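Zinc-finger (Saccharomonospora viridis, PDB 3RMQ) is of unknown function but binds a zinc ion through a site of three cysteines and one histidine. Local coordinates at residues R6-Q11 with H17-A22; G29-A34 with T39-T44; L66-G71 with R75-L80. The protein carries 1 engineered substitution. All coordinates share one frame; numbering follows the deposited sequence. Where two conformers were deposited one is given.

Contact 1: residues R6-Q11 with H17-A22; sequences RYLWQQ and HVYDTA. With ZN (zinc ion), chain B.
Arg6 and Asp20 form a side-on salt bridge at the open end of an antiparallel beta hairpin: Arg6 NE meets Asp20 OD1 at 2.7 Å and Arg6 NH2 meets Asp20 OD2 at 2.9 Å. Both oxygens are approached on their syn sides, but the two planes lie 41° apart: OD1 lies in the guanidinium plane while both donors tilt out of the carboxylate plane. Thr21 N to Arg6 O, at 2.8 Å, holds the same end. The backbone N of Ala22 reaches OD1 from the opposite face of the carboxylate, forming an Asx turn that restrains its rotation. Leu8–Tyr19 and Gln10–His17 are hydrogen-bonded pairs, with Tyr19 N to Leu8 O at 2.8 Å. Between them, Trp9–Val18 is a non-hydrogen-bonded pair; Val18 CG2 sits 3.4 Å from the centroid of the Trp9 six-membered ring, almost on the ring normal: a CH-pi contact. With Val18 CG1 trans to its own N (chi1 173°), that methyl is directed to Tyr7 CB at 3.9 Å. Tyr19 takes chi1 70°, which lays its ring alongside Leu8, CE1 3.7 Å from Leu8 CB. His17, near the hairpin turn, binds zinc through ND1 at 2.1 Å; Cys36, Cys59 and Cys62 complete the site. The face bearing Tyr7, Trp9 and Val18 packs on helix 60-69, where Tyr7 touches Leu66 and Ala69, while His17 and Val18 meet Ala34 and Leu35.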
ATOM      1  N   ARG A   6       0.973  -9.481 -11.898  1.00 15.31           N
ATOM      2  CA  ARG A   6      -0.361  -8.963 -11.592  1.00 15.71           C
ATOM      3  C   ARG A   6      -0.256  -7.659 -10.820  1.00 16.22           C
ATOM      4  O   ARG A   6      -1.086  -6.755 -11.012  1.00 15.84           O
ATOM      5  CB  ARG A   6      -1.137  -9.965 -10.756  1.00 16.86           C
ATOM      6  CG  ARG A   6      -2.518  -9.438 -10.275  1.00 20.91           C
ATOM      7  CD  ARG A   6      -3.499  -9.226 -11.475  1.00 22.02           C
ATOM      8  NE  ARG A   6      -4.749  -8.677 -10.968  1.00 19.43           N
ATOM      9  CZ  ARG A   6      -5.692  -9.388 -10.334  1.00 18.95           C
ATOM     10  NH1 ARG A   6      -5.578 -10.723 -10.181  1.00 21.85           N
ATOM     11  NH2 ARG A   6      -6.775  -8.768  -9.889  1.00 22.08           N
ATOM     12  N   TYR A   7       0.737  -7.562  -9.921  1.00 15.04           N
ATOM     13  CA  TYR A   7       0.865  -6.357  -9.092  1.00 13.16           C
ATOM     14  C   TYR A   7       2.268  -5.782  -9.219  1.00 15.77           C
ATOM     15  O   TYR A   7       3.253  -6.515  -9.145  1.00 15.45           O
ATOM     16  CB  TYR A   7       0.666  -6.696  -7.609  1.00 15.84           C
ATOM     17  CG  TYR A   7      -0.708  -7.268  -7.323  1.00 17.86           C
ATOM     18  CD1 TYR A   7      -1.834  -6.447  -7.357  1.00 18.62           C
ATOM     19  CD2 TYR A   7      -0.882  -8.636  -7.113  1.00 18.31           C
ATOM     20  CE1 TYR A   7      -3.095  -6.962  -7.106  1.00 16.34           C
ATOM     21  CE2 TYR A   7      -2.147  -9.161  -6.877  1.00 16.93           C
ATOM     22  CZ  TYR A   7      -3.239  -8.314  -6.893  1.00 21.54           C
ATOM     23  OH  TYR A   7      -4.511  -8.795  -6.670  1.00 23.14           O
ATOM     24  N   LEU A   8       2.352  -4.468  -9.297  1.00 11.71           N
ATOM     25  CA  LEU A   8       3.672  -3.801  -9.396  1.00 13.00           C
ATOM     26  C   LEU A   8       3.665  -2.589  -8.474  1.00 15.90           C
ATOM     27  O   LEU A   8       2.588  -2.087  -8.100  1.00 15.05           O
ATOM     28  CB  LEU A   8       3.960  -3.337 -10.826  1.00 14.50           C
ATOM     29  CG  LEU A   8       4.232  -4.455 -11.876  1.00 15.81           C
ATOM     30  CD1 LEU A   8       4.354  -3.848 -13.213  1.00 19.35           C
ATOM     31  CD2 LEU A   8       5.557  -5.247 -11.499  1.00 16.15           C
ATOM     32  N   TRP A   9       4.857  -2.104  -8.144  1.00 13.30           N
ATOM     33  CA  TRP A   9       5.009  -0.927  -7.307  1.00 14.30           C
ATOM     34  C   TRP A   9       5.081   0.329  -8.162  1.00 15.51           C
ATOM     35  O   TRP A   9       5.608   0.278  -9.297  1.00 12.50           O
ATOM     36  CB  TRP A   9       6.309  -1.062  -6.446  1.00 13.78           C
ATOM     37  CG  TRP A   9       6.202  -2.184  -5.458  1.00 16.72           C
ATOM     38  CD1 TRP A   9       6.468  -3.528  -5.677  1.00 17.62           C
ATOM     39  CD2 TRP A   9       5.770  -2.075  -4.086  1.00 16.89           C
ATOM     40  NE1 TRP A   9       6.213  -4.242  -4.504  1.00 15.74           N
ATOM     41  CE2 TRP A   9       5.818  -3.375  -3.521  1.00 16.85           C
ATOM     42  CE3 TRP A   9       5.360  -0.991  -3.274  1.00 15.70           C
ATOM     43  CZ2 TRP A   9       5.439  -3.638  -2.170  1.00 18.82           C
ATOM     44  CZ3 TRP A   9       4.996  -1.257  -1.901  1.00 17.06           C
ATOM     45  CH2 TRP A   9       5.044  -2.562  -1.391  1.00 19.48           C
ATOM     46  N   GLN A  10       4.601   1.451  -7.611  1.00 12.15           N
ATOM     47  CA  GLN A  10       4.769   2.747  -8.260  1.00 12.00           C
ATOM     48  C   GLN A  10       4.745   3.856  -7.215  1.00 16.05           C
ATOM     49  O   GLN A  10       3.798   3.929  -6.418  1.00 15.26           O
ATOM     50  CB  GLN A  10       3.640   2.977  -9.295  1.00 13.56           C
ATOM     51  CG  GLN A  10       3.609   4.405  -9.894  1.00 18.54           C
ATOM     52  CD  GLN A  10       4.885   4.730 -10.661  1.00 19.90           C
ATOM     53  OE1 GLN A  10       5.278   3.966 -11.544  1.00 16.76           O
ATOM     54  NE2 GLN A  10       5.555   5.845 -10.309  1.00 16.34           N
ATOM     55  N   GLN A  11       5.772   4.696  -7.212  1.00 13.77           N
ATOM     56  CA  GLN A  11       5.823   5.813  -6.238  1.00 14.27           C
ATOM     57  C   GLN A  11       4.882   6.911  -6.728  1.00 16.57           C
ATOM     58  O   GLN A  11       4.866   7.262  -7.941  1.00 14.02           O
ATOM     59  CB  GLN A  11       7.227   6.386  -6.128  1.00 14.47           C
ATOM     60  CG  GLN A  11       7.309   7.538  -5.067  1.00 13.89           C
ATOM     61  CD  GLN A  11       8.714   7.976  -4.838  1.00 14.23           C
ATOM     62  OE1 GLN A  11       9.471   7.316  -4.106  1.00 14.33           O
ATOM     63  NE2 GLN A  11       9.117   9.066  -5.498  1.00 15.08           N
ATOM     64  N   HIS A  17       3.315   2.988  -3.716  1.00 12.94           N
ATOM     65  CA  HIS A  17       2.048   2.253  -3.680  1.00 15.64           C
ATOM     66  C   HIS A  17       2.174   1.017  -4.536  1.00 14.42           C
ATOM     67  O   HIS A  17       3.205   0.839  -5.212  1.00 15.62           O
ATOM     68  CB  HIS A  17       0.890   3.118  -4.215  1.00 14.30           C
ATOM     69  CG  HIS A  17       0.569   4.298  -3.351  1.00 15.13           C
ATOM     70  ND1 HIS A  17      -0.217   4.213  -2.213  1.00 13.26           N
ATOM     71  CD2 HIS A  17       0.937   5.599  -3.461  1.00 15.60           C
ATOM     72  CE1 HIS A  17      -0.358   5.424  -1.693  1.00 15.63           C
ATOM     73  NE2 HIS A  17       0.353   6.278  -2.425  1.00 16.26           N
ATOM     74  N   VAL A  18       1.129   0.187  -4.525  1.00 12.38           N
ATOM     75  CA  VAL A  18       1.074  -1.026  -5.345  1.00 13.86           C
ATOM     76  C   VAL A  18      -0.122  -0.809  -6.221  1.00 16.17           C
ATOM     77  O   VAL A  18      -1.152  -0.233  -5.755  1.00 15.54           O
ATOM     78  CB  VAL A  18       0.888  -2.314  -4.504  1.00 16.17           C
ATOM     79  CG1 VAL A  18       0.664  -3.524  -5.408  1.00 14.33           C
ATOM     80  CG2 VAL A  18       2.125  -2.537  -3.634  1.00 12.05           C
ATOM     81  N   TYR A  19      -0.034  -1.227  -7.479  1.00 15.89           N
ATOM     82  CA  TYR A  19      -1.238  -1.178  -8.313  1.00 13.94           C
ATOM     83  C   TYR A  19      -1.494  -2.525  -9.010  1.00 16.91           C
ATOM     84  O   TYR A  19      -0.575  -3.354  -9.182  1.00 13.65           O
ATOM     85  CB  TYR A  19      -1.173  -0.011  -9.327  1.00 13.85           C
ATOM     86  CG  TYR A  19      -0.176  -0.180 -10.424  1.00 14.05           C
ATOM     87  CD1 TYR A  19       1.185   0.069 -10.210  1.00 15.27           C
ATOM     88  CD2 TYR A  19      -0.573  -0.594 -11.691  1.00 17.97           C
ATOM     89  CE1 TYR A  19       2.117  -0.123 -11.221  1.00 18.38           C
ATOM     90  CE2 TYR A  19       0.351  -0.790 -12.710  1.00 20.42           C
ATOM     91  CZ  TYR A  19       1.692  -0.542 -12.471  1.00 19.93           C
ATOM     92  OH  TYR A  19       2.605  -0.727 -13.484  1.00 19.21           O
ATOM     93  N   ASP A  20      -2.752  -2.727  -9.392  1.00 16.77           N
ATOM     94  CA  ASP A  20      -3.200  -3.933 -10.112  1.00 17.12           C
ATOM     95  C   ASP A  20      -2.975  -3.659 -11.615  1.00 15.69           C
ATOM     96  O   ASP A  20      -3.627  -2.756 -12.209  1.00 18.27           O
ATOM     97  CB  ASP A  20      -4.683  -4.123  -9.810  1.00 18.66           C
ATOM     98  CG  ASP A  20      -5.232  -5.443 -10.319  1.00 23.86           C
ATOM     99  OD1 ASP A  20      -4.641  -5.989 -11.287  1.00 18.81           O
ATOM    100  OD2 ASP A  20      -6.256  -5.934  -9.759  1.00 19.46           O
ATOM    101  N   THR A  21      -2.069  -4.406 -12.239  1.00 15.78           N
ATOM    102  CA  THR A  21      -1.676  -4.109 -13.619  1.00 15.69           C
ATOM    103  C   THR A  21      -2.776  -4.597 -14.568  1.00 19.27           C
ATOM    104  O   THR A  21      -2.667  -4.365 -15.770  1.00 19.52           O
ATOM    105  CB  THR A  21      -0.381  -4.840 -14.021  1.00 18.20           C
ATOM    106  OG1 THR A  21      -0.647  -6.255 -14.055  1.00 17.67           O
ATOM    107  CG2 THR A  21       0.764  -4.552 -12.982  1.00 16.19           C
ATOM    108  N   ALA A  22      -3.791  -5.303 -14.040  1.00 15.19           N
ATOM    109  CA  ALA A  22      -4.967  -5.674 -14.882  1.00 22.71           C
ATOM    110  C   ALA A  22      -5.956  -4.521 -14.925  1.00 23.53           C
ATOM    111  O   ALA A  22      -6.926  -4.580 -15.689  1.00 22.57           O
ATOM    112  CB  ALA A  22      -5.675  -6.890 -14.340  1.00 21.75           C
TER
HETATM  113 ZN    ZN B 114      -1.180   2.700  -1.174  1.00 17.46          ZN

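Contact 2: residues G29-A34 with T39-T44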
ATOM      1  N   GLY A  29       1.608  12.097 -14.999  1.00 30.99           N
ATOM      2  CA  GLY A  29       0.469  12.994 -15.140  1.00 34.95           C
ATOM      3  C   GLY A  29      -0.894  12.319 -15.243  1.00 37.62           C
ATOM      4  O   GLY A  29      -1.904  13.006 -15.340  1.00 41.18           O
ATOM      5  N   ARG A  30      -0.934  10.987 -15.194  1.00 26.73           N
ATOM      6  CA  ARG A  30      -2.186  10.249 -15.295  1.00 27.24           C
ATOM      7  C   ARG A  30      -2.492   9.634 -13.938  1.00 25.71           C
ATOM      8  O   ARG A  30      -1.599   9.038 -13.322  1.00 24.89           O
ATOM      9  CB  ARG A  30      -2.038   9.133 -16.314  1.00 33.47           C
ATOM     10  CG  ARG A  30      -3.194   9.060 -17.280  1.00 48.59           C
ATOM     11  CD  ARG A  30      -3.833   7.694 -17.275  1.00 53.96           C
ATOM     12  NE  ARG A  30      -2.934   6.638 -17.729  1.00 59.79           N
ATOM     13  CZ  ARG A  30      -2.613   6.411 -19.000  1.00 67.10           C
ATOM     14  NH1 ARG A  30      -3.099   7.186 -19.962  1.00 69.18           N
ATOM     15  NH2 ARG A  30      -1.790   5.413 -19.306  1.00 70.36           N
ATOM     16  N   PRO A  31      -3.723   9.797 -13.447  1.00 26.94           N
ATOM     17  CA  PRO A  31      -4.033   9.195 -12.140  1.00 27.18           C
ATOM     18  C   PRO A  31      -4.158   7.690 -12.232  1.00 27.78           C
ATOM     19  O   PRO A  31      -4.576   7.166 -13.282  1.00 21.73           O
ATOM     20  CB  PRO A  31      -5.407   9.770 -11.805  1.00 32.52           C
ATOM     21  CG  PRO A  31      -6.017  10.040 -13.152  1.00 36.99           C
ATOM     22  CD  PRO A  31      -4.868  10.556 -13.985  1.00 34.57           C
ATOM     23  N   PHE A  32      -3.810   6.986 -11.160  1.00 23.21           N
ATOM     24  CA  PHE A  32      -4.234   5.606 -11.027  1.00 18.97           C
ATOM     25  C   PHE A  32      -4.699   5.401  -9.606  1.00 21.25           C
ATOM     26  O   PHE A  32      -4.424   6.221  -8.738  1.00 19.43           O
ATOM     27  CB  PHE A  32      -3.098   4.639 -11.377  1.00 16.18           C
ATOM     28  CG  PHE A  32      -1.926   4.650 -10.386  1.00 18.50           C
ATOM     29  CD1 PHE A  32      -0.900   5.587 -10.506  1.00 17.06           C
ATOM     30  CD2 PHE A  32      -1.866   3.725  -9.349  1.00 15.58           C
ATOM     31  CE1 PHE A  32       0.189   5.596  -9.590  1.00 17.42           C
ATOM     32  CE2 PHE A  32      -0.801   3.734  -8.417  1.00 15.87           C
ATOM     33  CZ  PHE A  32       0.243   4.680  -8.541  1.00 15.55           C
ATOM     34  N   THR A  33      -5.419   4.316  -9.358  1.00 18.23           N
ATOM     35  CA  THR A  33      -5.866   4.047  -8.014  1.00 16.42           C
ATOM     36  C   THR A  33      -5.071   2.844  -7.525  1.00 19.43           C
ATOM     37  O   THR A  33      -5.037   1.787  -8.170  1.00 20.22           O
ATOM     38  CB  THR A  33      -7.366   3.721  -7.981  1.00 23.36           C
ATOM     39  OG1 THR A  33      -8.093   4.871  -8.462  1.00 24.75           O
ATOM     40  CG2 THR A  33      -7.795   3.426  -6.560  1.00 19.42           C
ATOM     41  N   ALA A  34      -4.433   3.029  -6.387  1.00 16.84           N
ATOM     42  CA  ALA A  34      -3.609   1.982  -5.781  1.00 16.79           C
ATOM     43  C   ALA A  34      -4.461   0.921  -5.050  1.00 17.23           C
ATOM     44  O   ALA A  34      -5.685   1.092  -4.833  1.00 17.42           O
ATOM     45  CB  ALA A  34      -2.671   2.632  -4.801  1.00 15.74           C
ATOM     46  N   THR A  39      -6.375   7.496  -5.055  1.00 23.43           N
ATOM     47  CA  THR A  39      -6.152   7.834  -6.464  1.00 24.01           C
ATOM     48  C   THR A  39      -5.008   8.836  -6.485  1.00 23.22           C
ATOM     49  O   THR A  39      -5.069   9.896  -5.827  1.00 20.00           O
ATOM     50  CB  THR A  39      -7.408   8.454  -7.104  1.00 28.37           C
ATOM     51  OG1 THR A  39      -8.451   7.476  -7.093  1.00 29.35           O
ATOM     52  CG2 THR A  39      -7.119   8.842  -8.552  1.00 30.43           C
ATOM     53  N   VAL A  40      -3.923   8.490  -7.172  1.00 21.65           N
ATOM     54  CA  VAL A  40      -2.694   9.291  -7.104  1.00 18.69           C
ATOM     55  C   VAL A  40      -2.130   9.462  -8.522  1.00 19.50           C
ATOM     56  O   VAL A  40      -2.460   8.672  -9.406  1.00 23.17           O
ATOM     57  CB  VAL A  40      -1.624   8.596  -6.216  1.00 19.02           C
ATOM     58  CG1 VAL A  40      -2.060   8.624  -4.689  1.00 22.86           C
ATOM     59  CG2 VAL A  40      -1.409   7.179  -6.706  1.00 16.79           C
ATOM     60  N   THR A  41      -1.255  10.447  -8.723  1.00 19.49           N
ATOM     61  CA  THR A  41      -0.713  10.734 -10.063  1.00 20.52           C
ATOM     62  C   THR A  41       0.795  10.876  -9.955  1.00 20.87           C
ATOM     63  O   THR A  41       1.262  11.744  -9.228  1.00 23.02           O
ATOM     64  CB  THR A  41      -1.290  12.057 -10.641  1.00 33.64           C
ATOM     65  OG1 THR A  41      -2.712  11.966 -10.720  1.00 33.36           O
ATOM     66  CG2 THR A  41      -0.728  12.345 -12.016  1.00 33.67           C
ATOM     67  N   PRO A  42       1.559  10.025 -10.673  1.00 21.27           N
ATOM     68  CA  PRO A  42       3.022  10.129 -10.654  1.00 21.29           C
ATOM     69  C   PRO A  42       3.474  11.453 -11.249  1.00 20.17           C
ATOM     70  O   PRO A  42       2.888  11.903 -12.272  1.00 21.71           O
ATOM     71  CB  PRO A  42       3.482   8.961 -11.542  1.00 25.07           C
ATOM     72  CG  PRO A  42       2.337   8.047 -11.629  1.00 23.75           C
ATOM     73  CD  PRO A  42       1.094   8.880 -11.486  1.00 22.09           C
ATOM     74  N   GLN A  43       4.450  12.099 -10.598  0.52 16.25           N
ATOM     75  CA  GLN A  43       4.975  13.414 -11.032  0.52 18.18           C
ATOM     76  C   GLN A  43       6.491  13.371 -11.134  0.52 17.47           C
ATOM     77  O   GLN A  43       7.166  12.884 -10.228  0.52 14.74           O
ATOM     78  CB  GLN A  43       4.612  14.524 -10.036  0.52 21.67           C
ATOM     79  CG  GLN A  43       3.166  14.987 -10.042  0.52 31.15           C
ATOM     80  CD  GLN A  43       2.952  16.165  -9.103  0.52 48.95           C
ATOM     81  OE1 GLN A  43       3.908  16.794  -8.640  0.52 51.41           O
ATOM     82  NE2 GLN A  43       1.706  16.464  -8.816  0.52 59.21           N
ATOM     83  N   THR A  44       7.033  13.945 -12.202  1.00 16.57           N
ATOM     84  CA  THR A  44       8.467  13.898 -12.375  1.00 18.65           C
ATOM     85  C   THR A  44       9.190  14.675 -11.281  1.00 18.24           C
ATOM     86  O   THR A  44      10.260  14.273 -10.850  1.00 17.03           O
ATOM     87  CB  THR A  44       8.841  14.435 -13.750  1.00 23.80           C
ATOM     88  OG1 THR A  44       8.193  13.621 -14.728  1.00 23.45           O
ATOM     89  CG2 THR A  44      10.345  14.362 -13.939  1.00 24.70           C
TER
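Phe32 and Val40 form the apolar side of a short antiparallel hairpin, the aromatic ring presenting one face to a valine methyl. Val40 CG2 lies 3.8 Å from the Phe32 ring centroid and 22° off the ring normal, a CH-pi contact displaced toward CZ, which it approaches to 3.5 Å. Phe32 CG sits between its own N and carbonyl carbon (chi1 68°), a torsion that carries the ring toward the second strand. Pro42 addresses the same ring differently, at its edge, with CG 3.8 Å from Phe32 CE1. Face and edge are therefore taken by two residues of one segment. On the other side of the ribbon, Thr33 and Thr39 form a non-hydrogen-bonded backbone pair whose hydroxyls are joined, OG1 to OG1 at 3.0 Å; either may donate. Farther along, Thr41 runs side by side with Pro31, and its OG1 stands 3.6 Å from Pro31 CB. The backbone evidence agrees: Phe32 and Val40 exchange two N-H...O bonds, each 2.8 Å, and Gly29 N bonds to Pro42 O at 3.0 Å. Chemically, the hairpin is two-sided. Its Thr33–Thr39 side carries a hydroxyl pair next to the apolar Pro31, whereas the Phe32–Val40–Pro42 side is apolar, consistent with its packing on Ala12 and the aliphatic part of Gln10 in strand 7-12 and with Val40 lying against the zinc ligand His17.

Contact 3: residues L66-G71 with R75-L80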
ATOM      1  N   LEU A  66      -1.273  -6.179  -0.598  1.00 17.44           N
ATOM      2  CA  LEU A  66      -0.547  -7.074  -1.520  1.00 18.97           C
ATOM      3  C   LEU A  66      -0.253  -8.438  -0.871  1.00 23.18           C
ATOM      4  O   LEU A  66      -0.552  -9.513  -1.458  1.00 23.31           O
ATOM      5  CB  LEU A  66       0.765  -6.406  -1.961  1.00 16.78           C
ATOM      6  CG  LEU A  66       1.624  -7.242  -2.920  1.00 17.41           C
ATOM      7  CD1 LEU A  66       0.817  -7.697  -4.165  1.00 15.43           C
ATOM      8  CD2 LEU A  66       2.886  -6.446  -3.364  1.00 17.30           C
ATOM      9  N   ALA A  67       0.309  -8.439   0.347  1.00 19.26           N
ATOM     10  CA  ALA A  67       0.517  -9.726   1.039  1.00 22.44           C
ATOM     11  C   ALA A  67      -0.783 -10.528   1.124  1.00 22.81           C
ATOM     12  O   ALA A  67      -0.815 -11.725   0.899  1.00 26.82           O
ATOM     13  CB  ALA A  67       1.068  -9.504   2.452  1.00 23.58           C
ATOM     14  N   LYS A  68      -1.863  -9.859   1.485  1.00 19.72           N
ATOM     15  CA  LYS A  68      -3.137 -10.552   1.628  1.00 22.12           C
ATOM     16  C   LYS A  68      -3.586 -11.130   0.267  1.00 28.40           C
ATOM     17  O   LYS A  68      -4.002 -12.313   0.196  1.00 28.61           O
ATOM     18  CB  LYS A  68      -4.191  -9.601   2.182  1.00 26.21           C
ATOM     19  CG  LYS A  68      -5.568 -10.255   2.407  1.00 33.81           C
ATOM     20  CD  LYS A  68      -5.571 -11.211   3.580  1.00 42.79           C
ATOM     21  CE  LYS A  68      -6.966 -11.846   3.712  1.00 56.36           C
ATOM     22  NZ  LYS A  68      -7.086 -12.755   4.870  1.00 65.71           N
ATOM     23  N   ALA A  69      -3.481 -10.301  -0.793  1.00 25.75           N
ATOM     24  CA  ALA A  69      -3.898 -10.678  -2.136  1.00 27.18           C
ATOM     25  C   ALA A  69      -3.098 -11.873  -2.577  1.00 32.49           C
ATOM     26  O   ALA A  69      -3.589 -12.686  -3.352  1.00 32.16           O
ATOM     27  CB  ALA A  69      -3.667  -9.534  -3.135  1.00 22.33           C
ATOM     28  N   LEU A  70      -1.852 -11.959  -2.113  1.00 24.09           N
ATOM     29  CA  LEU A  70      -0.969 -13.046  -2.536  1.00 29.15           C
ATOM     30  C   LEU A  70      -1.185 -14.308  -1.701  1.00 36.32           C
ATOM     31  O   LEU A  70      -0.561 -15.334  -1.952  1.00 39.64           O
ATOM     32  CB  LEU A  70       0.492 -12.619  -2.465  1.00 26.11           C
ATOM     33  CG  LEU A  70       0.867 -11.544  -3.495  1.00 27.91           C
ATOM     34  CD1 LEU A  70       2.322 -11.177  -3.364  1.00 26.00           C
ATOM     35  CD2 LEU A  70       0.617 -12.037  -4.916  1.00 26.65           C
ATOM     36  N   GLY A  71      -2.065 -14.223  -0.710  1.00 32.63           N
ATOM     37  CA  GLY A  71      -2.520 -15.403   0.015  1.00 40.02           C
ATOM     38  C   GLY A  71      -1.791 -15.693   1.320  1.00 41.59           C
ATOM     39  O   GLY A  71      -1.920 -16.809   1.859  1.00 43.28           O
ATOM     40  N   ARG A  75      -0.833 -14.487  10.353  1.00 43.93           N
ATOM     41  CA  ARG A  75       0.318 -14.300  11.233  1.00 51.43           C
ATOM     42  C   ARG A  75       1.526 -13.721  10.499  1.00 43.42           C
ATOM     43  O   ARG A  75       2.228 -12.899  11.060  1.00 41.82           O
ATOM     44  CB  ARG A  75       0.710 -15.578  11.975  1.00 65.05           C
ATOM     45  CG  ARG A  75       0.501 -16.841  11.189  1.00 74.97           C
ATOM     46  CD  ARG A  75      -0.763 -17.524  11.669  1.00 82.17           C
ATOM     47  NE  ARG A  75      -1.742 -17.725  10.604  1.00 84.31           N
ATOM     48  CZ  ARG A  75      -2.979 -17.235  10.606  1.00 88.02           C
ATOM     49  NH1 ARG A  75      -3.419 -16.490  11.612  1.00 90.01           N
ATOM     50  NH2 ARG A  75      -3.787 -17.494   9.589  1.00 90.57           N
ATOM     51  N   GLU A  76       1.766 -14.119   9.249  1.00 40.04           N
ATOM     52  CA  GLU A  76       2.890 -13.552   8.496  1.00 36.02           C
ATOM     53  C   GLU A  76       2.621 -12.141   8.016  1.00 32.38           C
ATOM     54  O   GLU A  76       3.543 -11.358   7.841  1.00 34.73           O
ATOM     55  CB  GLU A  76       3.190 -14.385   7.265  1.00 40.21           C
ATOM     56  CG  GLU A  76       3.549 -15.798   7.571  1.00 53.07           C
ATOM     57  CD  GLU A  76       3.901 -16.540   6.317  1.00 63.99           C
ATOM     58  OE1 GLU A  76       3.547 -16.058   5.211  1.00 63.15           O
ATOM     59  OE2 GLU A  76       4.540 -17.602   6.433  1.00 71.18           O
ATOM     60  N   ILE A  77       1.366 -11.833   7.718  1.00 30.88           N
ATOM     61  CA  ILE A  77       1.006 -10.460   7.375  1.00 32.07           C
ATOM     62  C   ILE A  77       1.256  -9.580   8.627  1.00 33.08           C
ATOM     63  O   ILE A  77       1.735  -8.460   8.531  1.00 28.85           O
ATOM     64  CB  ILE A  77      -0.457 -10.356   6.876  1.00 33.46           C
ATOM     65  CG1 ILE A  77      -0.652 -11.175   5.600  1.00 35.78           C
ATOM     66  CG2 ILE A  77      -0.814  -8.925   6.586  1.00 32.34           C
ATOM     67  CD1 ILE A  77      -2.095 -11.207   5.098  1.00 36.63           C
ATOM     68  N   SER A  78       0.958 -10.119   9.800  1.00 37.20           N
ATOM     69  CA  SER A  78       1.108  -9.353  11.012  1.00 37.19           C
ATOM     70  C   SER A  78       2.570  -8.970  11.220  1.00 36.96           C
ATOM     71  O   SER A  78       2.858  -7.809  11.523  1.00 33.87           O
ATOM     72  CB  SER A  78       0.575 -10.121  12.204  1.00 47.97           C
ATOM     73  OG  SER A  78       0.640  -9.292  13.330  1.00 54.37           O
ATOM     74  N   ASP A  79       3.486  -9.928  11.041  1.00 34.95           N
ATOM     75  CA  ASP A  79       4.933  -9.667  11.151  1.00 37.89           C
ATOM     76  C   ASP A  79       5.389  -8.551  10.224  1.00 35.28           C
ATOM     77  O   ASP A  79       6.199  -7.718  10.592  1.00 36.02           O
ATOM     78  CB  ASP A  79       5.735 -10.920  10.812  1.00 46.95           C
ATOM     79  CG  ASP A  79       5.673 -11.951  11.906  1.00 64.73           C
ATOM     80  OD1 ASP A  79       5.259 -11.583  13.036  1.00 66.03           O
ATOM     81  OD2 ASP A  79       6.038 -13.123  11.637  1.00 72.94           O
ATOM     82  N   LEU A  80       4.851  -8.557   9.013  1.00 31.62           N
ATOM     83  CA  LEU A  80       5.141  -7.556   8.001  1.00 30.73           C
ATOM     84  C   LEU A  80       4.711  -6.148   8.476  1.00 31.19           C
ATOM     85  O   LEU A  80       5.443  -5.163   8.353  1.00 29.12           O
ATOM     86  CB  LEU A  80       4.343  -7.952   6.747  1.00 28.01           C
ATOM     87  CG  LEU A  80       4.449  -7.116   5.494  1.00 27.01           C
ATOM     88  CD1 LEU A  80       5.927  -7.079   5.067  1.00 29.61           C
ATOM     89  CD2 LEU A  80       3.546  -7.700   4.372  1.00 24.45           C
TER
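Ala67 and Ile77 mark the nearest backbone approach between residues 66-71 and 75-80, their CA atoms 6.4 Å apart, across a connection that leaves the first helix in a Schellman motif at Gly71, where phi is positive (96°). The small Ala67 side chain is consistent with this close spacing. Its single methyl meets two partners one helical turn apart: Ala67 CB is 4.0 Å from Ile77 CG1 and 3.6 Å from Leu80 CD2. Ile77 CG1 lies beside the backbone N, and the extended chi2 (176°) projects CD1 against Lys68, 3.7 Å from Lys68 CA and 3.8 Å from Lys68 CD. The lysine is bent at chi2 (72°), which brings its aliphatic CD to that methyl. The interface is small, burying 163 Å² in all, and purely apolar. Trp72, in the connection, touches Ala67, Ile77 and Leu80 as well. Leu80 and Ile77 also reach Ile64 one turn earlier on helix 60-69, while on another side of that helix Leu66 and Ala69 pack against strand 7-12, and Ser78 bonds to Leu108 O of helix 102-109.

Overall arrangement
The three contacts come in series along the chain, each closing before the next opens. Contacts 1 and 2 are separate two-stranded hairpins with centres 11 Å apart, and they touch: Gln10 CG lies 3.6 Å from Phe32 CE1, and His17 CB is 3.6 Å from Ala34 CB. Contact 3 is helical, centred 16 Å from contact 1, and meets it where Tyr7 CD2 approaches Leu66 CD1 at 3.5 Å. Contacts 2 and 3 do not touch; their centres are 25 Å apart, on opposite sides of the chain's centre. The zinc joins the hairpin of contact 1 to Cys36, between the strands of contact 2, and to the start of helix 60-69, whose later turns carry contact 3.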